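PDB 4ES8: Epf from Streptococcus pyogenes, which is a cell-surface adhesin that binds to cells through an N-terminal domain containing a carbohydrate-binding module. Local coordinates for residues Ala86-Thr91 with Gln199-Val204. Sequence-based numbering, arbitrary orientation.
With ACT (acetate ion), chain E.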
loop_
_atom_site.group_PDB
_atom_site.type_symbol
_atom_site.label_atom_id
_atom_site.label_comp_id
_atom_site.label_asym_id
_atom_site.label_seq_id
_atom_site.Cartn_x
_atom_site.Cartn_y
_atom_site.Cartn_z
ATOM N N ALA A 86 15.361 8.173 12.546
ATOM C CA ALA A 86 15.718 7.714 13.882
ATOM C C ALA A 86 15.245 8.639 14.978
ATOM O O ALA A 86 15.089 9.848 14.752
ATOM C CB ALA A 86 17.245 7.595 13.971
ATOM N N ALA A 87 15.053 8.050 16.180
ATOM C CA ALA A 87 14.695 8.793 17.388
ATOM C C ALA A 87 15.719 8.545 18.468
ATOM O O ALA A 87 16.294 7.444 18.544
ATOM C CB ALA A 87 13.318 8.375 17.887
ATOM N N ARG A 88 15.932 9.559 19.309
ATOM C CA ARG A 88 16.831 9.502 20.457
ATOM C C ARG A 88 16.053 9.976 21.656
ATOM O O ARG A 88 15.454 11.059 21.602
ATOM C CB ARG A 88 18.081 10.368 20.243
ATOM C CG ARG A 88 18.877 10.604 21.533
ATOM C CD ARG A 88 20.228 11.247 21.265
ATOM N NE ARG A 88 21.099 10.329 20.553
ATOM C CZ ARG A 88 22.247 10.683 19.990
ATOM N NH1 ARG A 88 22.711 11.925 20.129
ATOM N NH2 ARG A 88 22.965 9.793 19.322
ATOM N N TYR A 89 16.021 9.170 22.714
ATOM C CA TYR A 89 15.368 9.542 23.987
ATOM C C TYR A 89 16.450 9.985 24.981
ATOM O O TYR A 89 17.441 9.267 25.187
ATOM C CB TYR A 89 14.560 8.376 24.562
ATOM C CG TYR A 89 13.432 7.937 23.667
ATOM C CD1 TYR A 89 13.646 7.025 22.634
ATOM C CD2 TYR A 89 12.151 8.466 23.819
ATOM C CE1 TYR A 89 12.610 6.632 21.786
ATOM C CE2 TYR A 89 11.107 8.070 22.989
ATOM C CZ TYR A 89 11.341 7.152 21.976
ATOM O OH TYR A 89 10.311 6.762 21.159
ATOM N N LYS A 90 16.303 11.190 25.537
ATOM C CA LYS A 90 17.281 11.741 26.475
ATOM C C LYS A 90 16.908 11.415 27.905
ATOM O O LYS A 90 15.759 11.106 28.194
ATOM C CB LYS A 90 17.386 13.282 26.305
ATOM C CG LYS A 90 17.646 13.746 24.863
ATOM C CD LYS A 90 19.055 13.433 24.378
ATOM C CE LYS A 90 20.106 14.294 25.064
ATOM N NZ LYS A 90 21.489 13.986 24.566
ATOM N N THR A 91 17.865 11.581 28.841
ATOM C CA THR A 91 17.602 11.316 30.249
ATOM C C THR A 91 16.514 12.249 30.823
ATOM O O THR A 91 15.910 11.894 31.831
ATOM C CB THR A 91 18.890 11.443 31.100
ATOM O OG1 THR A 91 19.372 12.774 31.007
ATOM C CG2 THR A 91 19.976 10.479 30.677
ATOM N N GLN A 199 18.698 6.496 31.321
ATOM C CA GLN A 199 19.894 6.830 32.098
ATOM C C GLN A 199 21.041 7.245 31.159
ATOM O O GLN A 199 22.131 7.632 31.607
ATOM C CB GLN A 199 20.300 5.651 32.982
ATOM C CG GLN A 199 19.264 5.347 34.074
ATOM C CD GLN A 199 19.247 6.387 35.179
ATOM O OE1 GLN A 199 20.243 7.069 35.450
ATOM N NE2 GLN A 199 18.129 6.482 35.891
ATOM N N GLY A 200 20.769 7.201 29.850
ATOM C CA GLY A 200 21.675 7.694 28.813
ATOM C C GLY A 200 20.906 7.848 27.516
ATOM O O GLY A 200 19.723 7.506 27.469
ATOM N N ASP A 201 21.557 8.356 26.462
ATOM C CA ASP A 201 20.891 8.490 25.157
ATOM C C ASP A 201 20.437 7.132 24.657
ATOM O O ASP A 201 21.251 6.202 24.596
ATOM C CB ASP A 201 21.832 9.104 24.116
ATOM C CG ASP A 201 22.202 10.547 24.339
ATOM O OD1 ASP A 201 21.507 11.224 25.133
ATOM O OD2 ASP A 201 23.173 11.002 23.706
ATOM N N LEU A 202 19.149 7.012 24.307
ATOM C CA LEU A 202 18.638 5.744 23.780
ATOM C C LEU A 202 18.203 5.963 22.340
ATOM O O LEU A 202 17.242 6.709 22.106
ATOM C CB LEU A 202 17.460 5.219 24.624
ATOM C CG LEU A 202 17.705 5.032 26.126
ATOM C CD1 LEU A 202 16.485 4.391 26.777
ATOM C CD2 LEU A 202 18.982 4.166 26.417
ATOM N N ASP A 203 18.879 5.300 21.377
ATOM C CA ASP A 203 18.570 5.483 19.967
ATOM C C ASP A 203 17.865 4.311 19.313
ATOM O O ASP A 203 18.137 3.167 19.630
ATOM C CB ASP A 203 19.851 5.747 19.162
ATOM C CG ASP A 203 20.616 6.987 19.563
ATOM O OD1 ASP A 203 20.060 7.804 20.332
ATOM O OD2 ASP A 203 21.769 7.140 19.107
ATOM N N VAL A 204 16.981 4.612 18.354
ATOM C CA VAL A 204 16.275 3.591 17.562
ATOM C C VAL A 204 16.288 4.076 16.123
ATOM O O VAL A 204 16.013 5.258 15.888
ATOM C CB VAL A 204 14.854 3.245 18.096
ATOM C CG1 VAL A 204 13.940 4.486 18.196
ATOM C CG2 VAL A 204 14.207 2.137 17.248
HETATM C C ACT E . 22.148 15.417 21.297
HETATM O O ACT E . 22.178 16.462 21.983
HETATM O OXT ACT E . 22.026 14.292 21.840
HETATM C CH3 ACT E . 22.413 15.552 19.806
HETATM O O HOH W 1 20.550 11.810 27.637
#
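R88 and D203 face each other as a non-hydrogen-bonded antiparallel pair, and their side chains run side by side off the same face of the sheet. R88 grips the carboxylate side-on in a salt bridge of two hydrogen bonds, R88 NE to D203 OD1 at 2.7 Å and R88 NH2 to D203 OD2 at 2.9 Å, both on syn lone pairs. The two planes lie 15° apart; both bonds are nearly straight, and the paired grip fixes the guanidinium's rotation. A bend at chi3 (-68°) turns NE out of the otherwise extended chain. D201 OD2 lies over one guanidinium face, a long, purely electrostatic pairing with NH1, while K90 NZ forms a salt bridge with D201 OD1 at 2.8 Å, on the syn side but 24° out of the carboxylate plane. An acetate ion, probably from the crystallisation liquor, accepts from both R88 NH1 and K90 NZ. Two basic residues thus face two acidic ones in a network running from strands 84-89 and 202-213, neighbours inside a seven-stranded antiparallel sheet, into the loops beyond. A87 with V204 and Y89 with L202 form the hydrogen-bonded pairs. Their largely apolar side chains suit the opposite face, packed against strands 97-105, 127-135 and 186-194 of another sheet; small A87 CB meets V204 CG1 at 4.0 Å. The hydroxyl of buried Y89 hydrogen-bonds S192 OG and V99 N, and W67 makes a cation-pi contact with R88.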